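PDB 7A27: SmhA from Serratia marcescens, which is a component of Smh, a tripartite alpha-pore forming toxin, and probably assembles with its partner proteins into membrane pores. Local coordinates for residues A[165-169]-A[263-267]. Residues are numbered along the deposited sequence; the frame is centred on the assembly and turned at random.
Sequences QAQTI and AYRAL
This is antiparallel helix packing in the elongated helical bundle of an alpha-pore forming toxin, consistent with the ClyA family, joining the helices before and after the two-stranded hairpin 198-206/230-237. Both segments are regular alpha-helix; their axes approach to 9.2 Å, with N-to-C directions 154° apart (signed crossing -154°). In register, Q165 CA lies 5.6 Å from L267 CA, and I169 CA 6.1 Å from A263 CA. The main bump is I169, rotamer mt, pushed into the hollow between A263, Y264 and L267: its CG1 sits 3.7 Å from A263 CB and over one face of the Y264 ring. T168 CG2 lies 4.1 Å from A263 CB, while T168 OG1 is hydrogen-bonded to Q164 O in its own helix. Q165 (chi1 m, chi2 t) reaches over the next turn, NE2 4.1 Å from A266 CB and OE1 3.8 Å from L267 CA. S275, K278 and S279 of helix 272-299 flank the apolar side. There L267, rotamer tp, brings CD2 to 4.5 Å from A166 CB and 3.6 Å from I169 CD1.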
loop_
_atom_site.group_PDB
_atom_site.type_symbol
_atom_site.label_atom_id
_atom_site.label_comp_id
_atom_site.label_asym_id
_atom_site.label_seq_id
_atom_site.Cartn_x
_atom_site.Cartn_y
_atom_site.Cartn_z
ATOM N N GLN A 165 -11.560 -30.801 3.398
ATOM C CA GLN A 165 -11.163 -30.013 4.594
ATOM C C GLN A 165 -10.190 -28.912 4.166
ATOM O O GLN A 165 -10.311 -27.801 4.697
ATOM C CB GLN A 165 -10.556 -30.923 5.655
ATOM C CG GLN A 165 -11.595 -31.795 6.334
ATOM C CD GLN A 165 -10.995 -32.966 7.071
ATOM O OE1 GLN A 165 -9.822 -33.292 6.929
ATOM N NE2 GLN A 165 -11.814 -33.622 7.873
ATOM N N ALA A 166 -9.301 -29.207 3.214
ATOM C CA ALA A 166 -8.290 -28.270 2.681
ATOM C C ALA A 166 -8.959 -27.190 1.829
ATOM O O ALA A 166 -8.490 -26.034 1.890
ATOM C CB ALA A 166 -7.247 -29.006 1.875
ATOM N N GLN A 167 -9.963 -27.564 1.022
ATOM C CA GLN A 167 -10.688 -26.620 0.132
ATOM C C GLN A 167 -11.498 -25.671 1.016
ATOM O O GLN A 167 -11.469 -24.468 0.743
ATOM C CB GLN A 167 -11.584 -27.352 -0.860
ATOM C CG GLN A 167 -11.998 -26.522 -2.073
ATOM C CD GLN A 167 -13.303 -27.048 -2.637
ATOM O OE1 GLN A 167 -14.323 -27.077 -1.940
ATOM N NE2 GLN A 167 -13.287 -27.496 -3.892
ATOM N N THR A 168 -12.173 -26.188 2.048
ATOM C CA THR A 168 -12.966 -25.377 3.012
ATOM C C THR A 168 -12.071 -24.251 3.533
ATOM O O THR A 168 -12.527 -23.097 3.542
ATOM C CB THR A 168 -13.528 -26.218 4.163
ATOM O OG1 THR A 168 -14.390 -27.208 3.604
ATOM C CG2 THR A 168 -14.310 -25.393 5.159
ATOM N N ILE A 169 -10.835 -24.585 3.909
ATOM C CA ILE A 169 -9.822 -23.621 4.427
ATOM C C ILE A 169 -9.460 -22.625 3.318
ATOM O O ILE A 169 -9.538 -21.422 3.570
ATOM C CB ILE A 169 -8.603 -24.380 4.988
ATOM C CG1 ILE A 169 -8.969 -25.067 6.306
ATOM C CG2 ILE A 169 -7.394 -23.466 5.142
ATOM C CD1 ILE A 169 -7.935 -26.039 6.801
ATOM N N ALA A 263 -12.288 -25.419 10.931
ATOM C CA ALA A 263 -11.756 -26.079 9.718
ATOM C C ALA A 263 -10.306 -26.533 9.927
ATOM O O ALA A 263 -9.979 -27.620 9.388
ATOM C CB ALA A 263 -11.887 -25.173 8.519
ATOM N N TYR A 264 -9.465 -25.746 10.622
ATOM C CA TYR A 264 -8.050 -26.116 10.900
ATOM C C TYR A 264 -8.043 -27.286 11.901
ATOM O O TYR A 264 -7.261 -28.234 11.714
ATOM C CB TYR A 264 -7.192 -24.938 11.369
ATOM C CG TYR A 264 -6.683 -23.995 10.302
ATOM C CD1 TYR A 264 -5.749 -24.399 9.364
ATOM C CD2 TYR A 264 -7.066 -22.662 10.274
ATOM C CE1 TYR A 264 -5.250 -23.526 8.406
ATOM C CE2 TYR A 264 -6.580 -21.781 9.317
ATOM C CZ TYR A 264 -5.665 -22.205 8.373
ATOM O OH TYR A 264 -5.220 -21.311 7.432
ATOM N N ARG A 265 -8.915 -27.256 12.911
ATOM C CA ARG A 265 -9.020 -28.341 13.922
ATOM C C ARG A 265 -9.283 -29.659 13.179
ATOM O O ARG A 265 -8.665 -30.680 13.533
ATOM C CB ARG A 265 -10.104 -28.045 14.965
ATOM C CG ARG A 265 -9.932 -26.727 15.702
ATOM C CD ARG A 265 -10.870 -26.546 16.877
ATOM N NE ARG A 265 -10.481 -27.481 17.919
ATOM C CZ ARG A 265 -9.413 -27.352 18.737
ATOM N NH1 ARG A 265 -9.168 -28.264 19.670
ATOM N NH2 ARG A 265 -8.591 -26.312 18.631
ATOM N N ALA A 266 -10.134 -29.627 12.155
ATOM C CA ALA A 266 -10.519 -30.794 11.326
ATOM C C ALA A 266 -9.328 -31.327 10.513
ATOM O O ALA A 266 -9.002 -32.512 10.641
ATOM C CB ALA A 266 -11.659 -30.419 10.412
ATOM N N LEU A 267 -8.703 -30.484 9.696
ATOM C CA LEU A 267 -7.568 -30.890 8.825
ATOM C C LEU A 267 -6.372 -31.352 9.679
ATOM O O LEU A 267 -5.639 -32.265 9.242
ATOM C CB LEU A 267 -7.194 -29.712 7.924
ATOM C CG LEU A 267 -6.042 -29.970 6.955
ATOM C CD1 LEU A 267 -6.328 -31.183 6.079
ATOM C CD2 LEU A 267 -5.746 -28.745 6.089
#